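Local coordinates for uncharacterized protein (PDB 6SCE) that acts as a DNA nuclease of type III CRISPR defence that is switched on by binding cyclic oligoadenylate, at residues A3-C8 and K33-S38; G104-L109 and L124-E129; E438-A443 and A520-H525; P500-V505 and V555-T560. All blocks are in the same frame, centred on the assembly; numbering follows the deposited sequence.

Contact 1 of 4, residues A3-C8 and K33-S38; sequences APVYLC and KAVFYS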
# COMPACT_ATOMS: atom_id res chain seq x y z
N ALA A 3 1.39 38.03 -12.33
CA ALA A 3 1.19 37.07 -11.18
C ALA A 3 1.68 35.67 -11.57
O ALA A 3 1.59 35.27 -12.73
CB ALA A 3 -0.27 37.01 -10.77
N PRO A 4 2.20 34.91 -10.60
CA PRO A 4 2.74 33.58 -10.92
C PRO A 4 1.66 32.55 -11.27
O PRO A 4 0.47 32.73 -10.93
CB PRO A 4 3.46 33.20 -9.63
CG PRO A 4 2.59 33.82 -8.59
CD PRO A 4 2.25 35.18 -9.16
N VAL A 5 2.07 31.47 -11.95
CA VAL A 5 1.16 30.40 -12.32
C VAL A 5 1.58 29.16 -11.52
O VAL A 5 2.76 28.89 -11.34
CB VAL A 5 1.15 30.13 -13.84
CG1 VAL A 5 0.42 28.86 -14.18
CG2 VAL A 5 0.52 31.31 -14.59
N TYR A 6 0.58 28.47 -11.00
CA TYR A 6 0.79 27.24 -10.26
C TYR A 6 0.59 26.09 -11.19
O TYR A 6 -0.49 25.91 -11.71
CB TYR A 6 -0.22 27.15 -9.10
CG TYR A 6 -0.07 25.99 -8.15
CD1 TYR A 6 1.17 25.60 -7.66
CD2 TYR A 6 -1.18 25.31 -7.71
CE1 TYR A 6 1.29 24.55 -6.75
CE2 TYR A 6 -1.07 24.27 -6.80
CZ TYR A 6 0.15 23.89 -6.34
OH TYR A 6 0.21 22.87 -5.41
N LEU A 7 1.64 25.29 -11.36
CA LEU A 7 1.59 24.03 -12.12
C LEU A 7 1.71 22.85 -11.16
O LEU A 7 2.66 22.78 -10.39
CB LEU A 7 2.78 23.96 -13.09
CG LEU A 7 2.86 25.12 -14.12
CD1 LEU A 7 3.97 24.85 -15.11
CD2 LEU A 7 1.56 25.35 -14.84
N CYS A 8 0.78 21.91 -11.22
CA CYS A 8 0.66 20.92 -10.13
C CYS A 8 0.20 19.56 -10.61
O CYS A 8 -0.89 19.40 -11.13
CB CYS A 8 -0.33 21.49 -9.12
SG CYS A 8 -0.50 20.59 -7.56
N LYS A 33 -3.46 31.70 -12.15
CA LYS A 33 -4.28 30.54 -12.40
C LYS A 33 -3.51 29.30 -11.95
O LYS A 33 -2.32 29.39 -11.68
CB LYS A 33 -4.64 30.39 -13.88
CG LYS A 33 -3.43 30.21 -14.79
CD LYS A 33 -3.84 29.87 -16.21
CE LYS A 33 -2.60 29.72 -17.08
NZ LYS A 33 -2.95 29.32 -18.47
N ALA A 34 -4.20 28.19 -11.86
CA ALA A 34 -3.54 26.93 -11.50
C ALA A 34 -3.83 25.97 -12.62
O ALA A 34 -4.92 25.95 -13.16
CB ALA A 34 -4.09 26.39 -10.20
N VAL A 35 -2.82 25.18 -12.98
CA VAL A 35 -2.99 24.15 -13.98
C VAL A 35 -2.69 22.82 -13.30
O VAL A 35 -1.61 22.64 -12.74
CB VAL A 35 -2.01 24.36 -15.16
CG1 VAL A 35 -2.22 23.29 -16.22
CG2 VAL A 35 -2.16 25.74 -15.79
N PHE A 36 -3.63 21.90 -13.38
CA PHE A 36 -3.48 20.60 -12.77
C PHE A 36 -3.28 19.52 -13.83
O PHE A 36 -4.11 19.37 -14.71
CB PHE A 36 -4.67 20.28 -11.93
CG PHE A 36 -4.80 21.20 -10.76
CD1 PHE A 36 -3.92 21.09 -9.70
CD2 PHE A 36 -5.70 22.24 -10.79
CE1 PHE A 36 -4.00 21.98 -8.62
CE2 PHE A 36 -5.78 23.14 -9.73
CZ PHE A 36 -4.92 23.02 -8.65
N TYR A 37 -2.21 18.78 -13.70
CA TYR A 37 -1.95 17.64 -14.58
C TYR A 37 -2.44 16.42 -13.83
O TYR A 37 -1.76 15.87 -12.94
CB TYR A 37 -0.47 17.60 -14.93
CG TYR A 37 -0.01 18.89 -15.55
CD1 TYR A 37 -0.18 19.15 -16.91
CD2 TYR A 37 0.58 19.89 -14.77
CE1 TYR A 37 0.23 20.37 -17.47
CE2 TYR A 37 0.99 21.08 -15.32
CZ TYR A 37 0.80 21.32 -16.65
OH TYR A 37 1.19 22.51 -17.13
N SER A 38 -3.67 16.07 -14.12
CA SER A 38 -4.39 15.19 -13.27
C SER A 38 -4.40 13.77 -13.80
O SER A 38 -4.42 13.51 -15.04
CB SER A 38 -5.80 15.71 -13.05
OG SER A 38 -6.58 15.44 -14.17

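Contact 2 of 4, residues G104-L109 and L124-E129; sequences GARVFL and LWPREE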
# COMPACT_ATOMS: atom_id res chain seq x y z
N GLY A 104 12.68 30.81 -15.07
CA GLY A 104 11.28 31.17 -14.96
C GLY A 104 10.46 30.15 -14.15
O GLY A 104 9.23 30.25 -14.10
N ALA A 105 11.13 29.19 -13.51
CA ALA A 105 10.44 28.08 -12.81
C ALA A 105 10.99 27.86 -11.43
O ALA A 105 12.19 27.94 -11.22
CB ALA A 105 10.54 26.79 -13.60
N ARG A 106 10.11 27.63 -10.47
CA ARG A 106 10.52 27.20 -9.14
C ARG A 106 9.86 25.82 -9.00
O ARG A 106 8.68 25.69 -9.22
CB ARG A 106 10.04 28.14 -8.05
CG ARG A 106 10.80 29.49 -8.01
CD ARG A 106 10.32 30.42 -6.90
NE ARG A 106 11.02 31.72 -6.91
CZ ARG A 106 10.74 32.74 -7.74
NH1 ARG A 106 9.76 32.67 -8.65
NH2 ARG A 106 11.45 33.86 -7.67
N VAL A 107 10.64 24.82 -8.62
CA VAL A 107 10.14 23.45 -8.54
C VAL A 107 10.26 22.98 -7.11
O VAL A 107 11.29 23.17 -6.47
CB VAL A 107 10.94 22.52 -9.46
CG1 VAL A 107 10.38 21.10 -9.43
CG2 VAL A 107 10.92 23.06 -10.89
N PHE A 108 9.19 22.37 -6.59
CA PHE A 108 9.19 21.96 -5.21
C PHE A 108 8.28 20.74 -4.97
O PHE A 108 7.55 20.32 -5.85
CB PHE A 108 8.79 23.14 -4.32
CG PHE A 108 7.33 23.51 -4.38
CD1 PHE A 108 6.82 24.23 -5.44
CD2 PHE A 108 6.49 23.23 -3.31
CE1 PHE A 108 5.49 24.59 -5.49
CE2 PHE A 108 5.16 23.60 -3.34
CZ PHE A 108 4.66 24.31 -4.43
N LEU A 109 8.41 20.20 -3.77
CA LEU A 109 7.58 19.09 -3.26
C LEU A 109 7.05 19.54 -1.92
O LEU A 109 7.67 20.39 -1.27
CB LEU A 109 8.48 17.88 -2.93
CG LEU A 109 9.44 17.35 -3.94
CD1 LEU A 109 10.24 16.21 -3.38
CD2 LEU A 109 8.59 16.91 -5.13
N LEU A 124 13.61 22.33 -5.13
CA LEU A 124 14.59 21.60 -5.91
C LEU A 124 15.27 22.50 -6.94
O LEU A 124 16.36 22.20 -7.36
CB LEU A 124 13.92 20.44 -6.64
CG LEU A 124 13.08 19.51 -5.75
CD1 LEU A 124 12.65 18.31 -6.56
CD2 LEU A 124 13.85 19.07 -4.53
N TRP A 125 14.62 23.59 -7.32
CA TRP A 125 15.09 24.45 -8.41
C TRP A 125 14.45 25.84 -8.24
O TRP A 125 13.27 25.91 -7.91
CB TRP A 125 14.67 23.85 -9.74
CG TRP A 125 15.18 24.62 -10.90
CD1 TRP A 125 14.52 25.57 -11.61
CD2 TRP A 125 16.48 24.52 -11.46
NE1 TRP A 125 15.32 26.06 -12.61
CE2 TRP A 125 16.54 25.44 -12.53
CE3 TRP A 125 17.60 23.74 -11.17
CZ2 TRP A 125 17.67 25.60 -13.31
CZ3 TRP A 125 18.74 23.91 -11.95
CH2 TRP A 125 18.76 24.82 -13.01
N PRO A 126 15.17 26.94 -8.46
CA PRO A 126 16.56 26.97 -8.94
C PRO A 126 17.59 26.68 -7.85
O PRO A 126 18.75 26.44 -8.16
CB PRO A 126 16.71 28.42 -9.47
CG PRO A 126 15.77 29.22 -8.65
CD PRO A 126 14.59 28.29 -8.37
N ARG A 127 17.18 26.69 -6.60
CA ARG A 127 18.10 26.44 -5.50
C ARG A 127 17.52 25.40 -4.58
O ARG A 127 16.33 25.40 -4.33
CB ARG A 127 18.34 27.72 -4.70
CG ARG A 127 19.26 28.71 -5.40
CD ARG A 127 19.44 29.96 -4.55
NE ARG A 127 18.17 30.67 -4.36
CZ ARG A 127 17.56 31.42 -5.29
NH1 ARG A 127 18.10 31.59 -6.50
NH2 ARG A 127 16.40 32.00 -5.00
N GLU A 128 18.37 24.54 -4.06
CA GLU A 128 17.95 23.58 -3.04
C GLU A 128 17.78 24.23 -1.69
O GLU A 128 18.73 24.73 -1.11
CB GLU A 128 18.93 22.41 -2.94
CG GLU A 128 18.80 21.45 -4.11
CD GLU A 128 19.27 20.05 -3.75
OE1 GLU A 128 20.37 19.94 -3.15
OE2 GLU A 128 18.51 19.08 -4.05
N GLU A 129 16.55 24.19 -1.18
CA GLU A 129 16.19 24.85 0.06
C GLU A 129 15.09 24.00 0.66
O GLU A 129 14.31 23.41 -0.07
CB GLU A 129 15.59 26.24 -0.18
CG GLU A 129 16.57 27.32 -0.63
CD GLU A 129 15.86 28.60 -1.05
OE1 GLU A 129 14.65 28.75 -0.77
OE2 GLU A 129 16.53 29.45 -1.67

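Contact 3 of 4, residues E438-A443 and A520-H525; sequences EEYPDA and ARMGGH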
# COMPACT_ATOMS: atom_id res chain seq x y z
N GLU A 438 2.40 -23.46 4.05
CA GLU A 438 1.40 -24.18 3.29
C GLU A 438 0.91 -25.40 4.08
O GLU A 438 1.71 -26.11 4.69
CB GLU A 438 1.98 -24.64 1.96
CG GLU A 438 2.12 -23.55 0.92
CD GLU A 438 2.92 -24.01 -0.27
OE1 GLU A 438 2.35 -24.18 -1.36
OE2 GLU A 438 4.14 -24.23 -0.12
N GLU A 439 -0.40 -25.61 4.05
CA GLU A 439 -1.02 -26.80 4.64
C GLU A 439 -0.96 -28.01 3.72
O GLU A 439 -1.03 -29.15 4.19
CB GLU A 439 -2.48 -26.52 5.00
CG GLU A 439 -2.72 -26.20 6.46
CD GLU A 439 -4.19 -26.16 6.79
OE1 GLU A 439 -4.92 -25.39 6.13
OE2 GLU A 439 -4.63 -26.92 7.69
N TYR A 440 -0.84 -27.77 2.41
CA TYR A 440 -0.85 -28.83 1.41
C TYR A 440 0.25 -28.61 0.36
O TYR A 440 -0.04 -28.59 -0.84
CB TYR A 440 -2.24 -28.89 0.74
CG TYR A 440 -3.40 -28.93 1.71
CD1 TYR A 440 -3.64 -30.05 2.50
CD2 TYR A 440 -4.27 -27.84 1.85
CE1 TYR A 440 -4.68 -30.09 3.40
CE2 TYR A 440 -5.33 -27.87 2.75
CZ TYR A 440 -5.53 -29.02 3.53
OH TYR A 440 -6.57 -29.09 4.43
N PRO A 441 1.51 -28.49 0.80
CA PRO A 441 2.61 -28.10 -0.11
C PRO A 441 2.79 -29.00 -1.33
O PRO A 441 3.17 -28.52 -2.40
CB PRO A 441 3.85 -28.15 0.79
CG PRO A 441 3.48 -28.98 1.96
CD PRO A 441 2.00 -28.76 2.16
N ASP A 442 2.52 -30.30 -1.18
CA ASP A 442 2.75 -31.28 -2.26
C ASP A 442 1.54 -31.56 -3.15
O ASP A 442 1.66 -32.26 -4.14
CB ASP A 442 3.29 -32.58 -1.66
CG ASP A 442 4.62 -32.36 -0.96
OD1 ASP A 442 5.47 -31.65 -1.53
OD2 ASP A 442 4.80 -32.85 0.16
N ALA A 443 0.39 -30.99 -2.80
CA ALA A 443 -0.78 -31.05 -3.67
C ALA A 443 -0.47 -30.43 -5.02
O ALA A 443 0.13 -29.37 -5.10
CB ALA A 443 -1.97 -30.34 -3.03
N ALA A 520 -0.20 -20.61 -8.72
CA ALA A 520 -1.27 -20.85 -7.72
C ALA A 520 -0.81 -21.81 -6.63
O ALA A 520 0.02 -22.69 -6.87
CB ALA A 520 -2.53 -21.37 -8.39
N ARG A 521 -1.34 -21.60 -5.43
CA ARG A 521 -1.03 -22.40 -4.27
C ARG A 521 -2.29 -22.66 -3.48
O ARG A 521 -3.26 -21.88 -3.52
CB ARG A 521 -0.06 -21.67 -3.33
CG ARG A 521 1.24 -21.21 -3.95
CD ARG A 521 2.25 -22.33 -4.07
NE ARG A 521 3.53 -21.82 -4.56
CZ ARG A 521 3.87 -21.73 -5.84
NH1 ARG A 521 3.05 -22.14 -6.81
NH2 ARG A 521 5.06 -21.23 -6.16
N MSE A 522 -2.26 -23.75 -2.71
CA MSE A 522 -3.36 -24.05 -1.79
C MSE A 522 -3.16 -23.20 -0.56
O MSE A 522 -2.32 -22.28 -0.55
CB MSE A 522 -3.39 -25.57 -1.58
CG MSE A 522 -3.92 -26.19 -2.85
SE MSE A 522 -4.56 -28.04 -2.41
CE MSE A 522 -6.20 -27.42 -1.56
N GLY A 523 -3.93 -23.49 0.48
CA GLY A 523 -4.01 -22.67 1.67
C GLY A 523 -2.94 -22.86 2.70
O GLY A 523 -2.04 -23.70 2.57
N GLY A 524 -3.02 -22.05 3.73
CA GLY A 524 -2.09 -22.15 4.83
C GLY A 524 -2.09 -20.91 5.69
O GLY A 524 -3.08 -20.17 5.76
N HIS A 525 -0.96 -20.69 6.36
CA HIS A 525 -0.86 -19.68 7.37
C HIS A 525 0.14 -18.62 6.92
O HIS A 525 1.23 -18.96 6.47
CB HIS A 525 -0.42 -20.32 8.69
CG HIS A 525 -1.51 -21.13 9.32
ND1 HIS A 525 -1.77 -22.44 8.96
CD2 HIS A 525 -2.44 -20.80 10.25
CE1 HIS A 525 -2.80 -22.89 9.65
NE2 HIS A 525 -3.22 -21.92 10.45
O HOH W 1 0.14 -25.31 -2.60
O HOH W 2 -1.05 -25.48 0.72

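Contact 4 of 4, residues P500-V505 and V555-T560; sequences PLEYAV and VECKPT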
# COMPACT_ATOMS: atom_id res chain seq x y z
N PRO A 500 -12.25 -30.38 -0.25
CA PRO A 500 -12.72 -30.62 -1.62
C PRO A 500 -12.89 -29.33 -2.46
O PRO A 500 -12.44 -29.28 -3.61
CB PRO A 500 -14.07 -31.32 -1.40
CG PRO A 500 -13.92 -32.01 -0.09
CD PRO A 500 -13.07 -31.10 0.74
N LEU A 501 -13.55 -28.32 -1.90
CA LEU A 501 -13.72 -27.05 -2.60
C LEU A 501 -12.35 -26.36 -2.84
O LEU A 501 -12.10 -25.86 -3.93
CB LEU A 501 -14.65 -26.13 -1.83
CG LEU A 501 -14.93 -24.78 -2.49
CD1 LEU A 501 -15.54 -24.94 -3.88
CD2 LEU A 501 -15.86 -23.97 -1.61
N GLU A 502 -11.49 -26.38 -1.82
CA GLU A 502 -10.14 -25.79 -1.92
C GLU A 502 -9.30 -26.45 -2.99
O GLU A 502 -8.59 -25.76 -3.72
CB GLU A 502 -9.39 -25.91 -0.59
CG GLU A 502 -9.95 -25.06 0.52
CD GLU A 502 -9.33 -25.37 1.86
OE1 GLU A 502 -8.34 -26.14 1.89
OE2 GLU A 502 -9.82 -24.82 2.86
N TYR A 503 -9.36 -27.78 -3.09
CA TYR A 503 -8.60 -28.48 -4.12
C TYR A 503 -9.14 -28.23 -5.52
O TYR A 503 -8.37 -28.08 -6.47
CB TYR A 503 -8.55 -29.98 -3.86
CG TYR A 503 -7.68 -30.68 -4.86
CD1 TYR A 503 -6.30 -30.49 -4.85
CD2 TYR A 503 -8.22 -31.49 -5.85
CE1 TYR A 503 -5.49 -31.11 -5.78
CE2 TYR A 503 -7.41 -32.12 -6.79
CZ TYR A 503 -6.04 -31.92 -6.75
OH TYR A 503 -5.21 -32.52 -7.67
N ALA A 504 -10.46 -28.20 -5.65
CA ALA A 504 -11.10 -27.86 -6.92
C ALA A 504 -10.76 -26.44 -7.36
O ALA A 504 -10.49 -26.19 -8.53
CB ALA A 504 -12.61 -28.00 -6.81
N VAL A 505 -10.81 -25.51 -6.42
CA VAL A 505 -10.54 -24.12 -6.78
C VAL A 505 -9.08 -24.01 -7.22
O VAL A 505 -8.81 -23.47 -8.29
CB VAL A 505 -10.90 -23.15 -5.64
CG1 VAL A 505 -10.34 -21.75 -5.91
CG2 VAL A 505 -12.42 -23.08 -5.50
N VAL A 555 -7.27 -16.35 -1.63
CA VAL A 555 -8.49 -17.07 -1.97
C VAL A 555 -9.21 -17.47 -0.69
O VAL A 555 -8.58 -17.93 0.28
CB VAL A 555 -8.18 -18.35 -2.78
CG1 VAL A 555 -9.47 -19.06 -3.19
CG2 VAL A 555 -7.34 -18.02 -4.01
N GLU A 556 -10.53 -17.25 -0.67
CA GLU A 556 -11.38 -17.74 0.45
C GLU A 556 -12.44 -18.65 -0.15
O GLU A 556 -13.11 -18.24 -1.10
CB GLU A 556 -12.03 -16.58 1.21
CG GLU A 556 -12.93 -16.98 2.38
CD GLU A 556 -12.18 -17.50 3.59
OE1 GLU A 556 -10.94 -17.32 3.68
OE2 GLU A 556 -12.83 -18.09 4.48
N CYS A 557 -12.58 -19.84 0.41
CA CYS A 557 -13.49 -20.88 -0.08
C CYS A 557 -14.50 -21.23 1.00
O CYS A 557 -14.10 -21.60 2.10
CB CYS A 557 -12.72 -22.15 -0.42
SG CYS A 557 -11.64 -21.99 -1.86
N LYS A 558 -15.78 -21.11 0.67
CA LYS A 558 -16.86 -21.35 1.64
C LYS A 558 -17.98 -22.18 1.00
O LYS A 558 -18.15 -22.16 -0.23
CB LYS A 558 -17.42 -20.02 2.16
CG LYS A 558 -16.52 -19.28 3.15
CD LYS A 558 -16.24 -20.11 4.40
CE LYS A 558 -15.91 -19.22 5.59
NZ LYS A 558 -15.21 -19.98 6.65
N PRO A 559 -18.75 -22.93 1.83
CA PRO A 559 -19.90 -23.66 1.26
C PRO A 559 -20.95 -22.73 0.66
O PRO A 559 -21.51 -23.03 -0.40
CB PRO A 559 -20.46 -24.41 2.47
CG PRO A 559 -19.33 -24.53 3.44
CD PRO A 559 -18.49 -23.29 3.24
N THR A 560 -21.19 -21.59 1.30
CA THR A 560 -22.23 -20.67 0.88
C THR A 560 -21.73 -19.22 0.81
O THR A 560 -20.68 -18.91 1.37
CB THR A 560 -23.42 -20.76 1.87
OG1 THR A 560 -23.80 -22.14 2.02
CG2 THR A 560 -24.61 -20.01 1.37
O HOH W 3 -12.27 -23.39 3.09

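Contact 1 of 4, residues A3-C8 and K33-S38
Cys8 and Phe36 form the apolar centre of this contact: Cys8 CB lies 3.7 Å from Phe36 CD1, and Cys8 SG, anti to its backbone N, comes to the edge of the same ring in a sulfur-aromatic contact. Tyr6 crosses Phe36 obliquely, its CE2 4.1 Å from Phe36 CE1, while Cys8 CB covers one face of the Tyr6 ring near its rim and Ala34 CB meets that ring at its edge. On the other face of the sheet Leu7 and Val35 run side by side, with Leu7 CD2 3.7 Å from Val35 CB. Tyr37 lies along Leu7, its ring edge against Leu7 CB and its OH 3.7 Å from Leu7 CD2; an alanine here would remove the ring that meets Leu7 and Phe96, and would probably leave both side chains less firmly packed. The two strands are neighbours in a beta-alpha-beta unit whose helix 15-28 packs on Tyr6, within the Rossmann-like sheet expected of a CARF domain. Their segment axes run 13° from parallel. Four backbone bonds join them, Tyr6 and Cys8 alternating with Val35 and Tyr37 as donors. The bond from Val35 N to Tyr6 O is short at 2.8 Å and nearly follows the C=O axis, whereas Tyr37 N reaches Cys8 O (3.0 Å) from above the carbonyl plane. The buried Tyr6 OH is hydrogen-bonded to Ala17 O and Asn84 ND2; at the more exposed edge the extended Lys33 chain, its CG beside Val5, carries NZ to a weak, long ion pair with Glu65.

Contact 2 of 4, residues G104-L109 and L124-E129
Strands 105-111 and 120-125 form an antiparallel hairpin interrupted by a classic beta bulge, in which Leu124 and Trp125 both face Val107. Val107 N donates to Trp125 O (2.9 Å, 163°), and Val107 O receives a nearly straight bond from Leu124 N at 2.8 Å; Trp125 N adds a weak bond to that same oxygen. Val107 and Trp125 project to one face and cross obliquely, CB to CB at 4.0 Å. With its CG anti to the backbone N (chi1 -176°), the indole turns its edge to the first strand, so that Trp125 CD1 stands 3.3 Å from Ala105 O while NE1 bonds to Arg102 O. A cis peptide links Trp125 to Pro126, whose CB lies over the rim of one indole face and whose CD meets Arg106 CG at 4.0 Å. At the other end Leu124 CD1 approaches Leu109 CG (4.3 Å), and Leu388 of helix 384-393 packs on both leucines. Since every hydrogen bond across the pair is made by main-chain atoms, the alignment of the strands is set by the backbone and its bulge, and the side chains add apolar contact around it.

Contact 3 of 4, residues E438-A443 and A520-H525
Strand 519-528 pairs here with the end of strand 434-438, an edge strand of the sheet that carries the probable nuclease site, just where the chain peels away into a type I beta turn from Tyr440 to Ala443. Arg521, bent at chi2, folds back so that NH1 donates to Ala520 O (3.1 Å), while NE forms a salt bridge with Glu426. Its CD lies 3.3 Å from Glu438 OE1, although the guanidinium stays beyond salt-bridge distance of that carboxylate. An alanine here would lack the guanidinium and the CD that lies against Glu438 OE1, and would probably leave Glu426 and Glu438 less firmly held. Next along the strand, Met522 N donates to a water (2.9 Å) that in turn donates to Glu438 OE1 at 2.8 Å. The side chain of Met522, present as selenomethionine, reaches between the turn residues: SE touches Ala443 CB at 3.5 Å, CE meets Tyr440 CD2 at 3.9 Å, and SE stands obliquely to the Tyr440 ring in a Met-aromatic contact. Gly523 O is gripped twice, by Glu439 N on a lone pair (2.9 Å, 174°) and by a second water that also accepts from Tyr440 N. Gly524 sits opposite Glu438 in a non-hydrogen-bonded pair, where a CB would stand only 2.9 Å from Glu438 CA.

Contact 4 of 4, residues P500-V505 and V555-T560
Helix 499-513 lies across strand 551-558 with segment axes 8.3 Å apart and 137° between their directions, and the close fit is concentrated on Leu501, Val505 and Cys557. Leu501, its CG anti to the backbone N, drives CD2 against the main chain, 3.2 Å from Lys558 O and 3.8 Å from Cys557 CB. One turn on, Val505 presents both branches: CG1 meets Val555 CG1 tip to tip at 3.9 Å, while CG2 rests on Cys557 SG, also at 3.9 Å. The sulfur thus lies against this helical turn, and no hydrogen bond joins the two segments directly. The flank held by Glu502 is looser and wetter. There the side chain of Glu502 touches the strand through its aliphatic part, CG to Cys557 CB at 4.1 Å, and a water lies 2.8 Å from Glu502 OE2 and 2.7 Å from Cys557 O. Asp543 is close to Glu502 as well, and the proximity of the two carboxylates would probably favour protonation of one or the binding of a cation. Glu556 and Lys558 start away from the helix and are linked by a long salt bridge. Asp543 on the adjoining strand, followed by Glu556-Cys557-Lys558, fits the PD-(D/E)xK nuclease signature, and the helical Glu502 beside it is consistent with the active site of that fold.

The four contacts form two pairs on opposite sides of the chain's centre. Contacts 1 and 2 share one sheet, their centres 15 Å apart, and meet where Tyr6 CE1 lies 4.1 Å from Phe108 CZ; their nearest atoms come within about 8 and 7 Å of the bound nucleic acid. Contacts 3 and 4 share another sheet, with centres 13 Å apart, and interlock through Met522 CE, 3.5 Å from Tyr503 N, and through Tyr440 beside Glu502, so contact 3 backs the helix that contact 4 sets on the probable nuclease site. Centres of different pairs are 52 to 56 Å apart, and contacts 3 and 4 approach the nucleic acid no closer than about 17 Å, nearest atom.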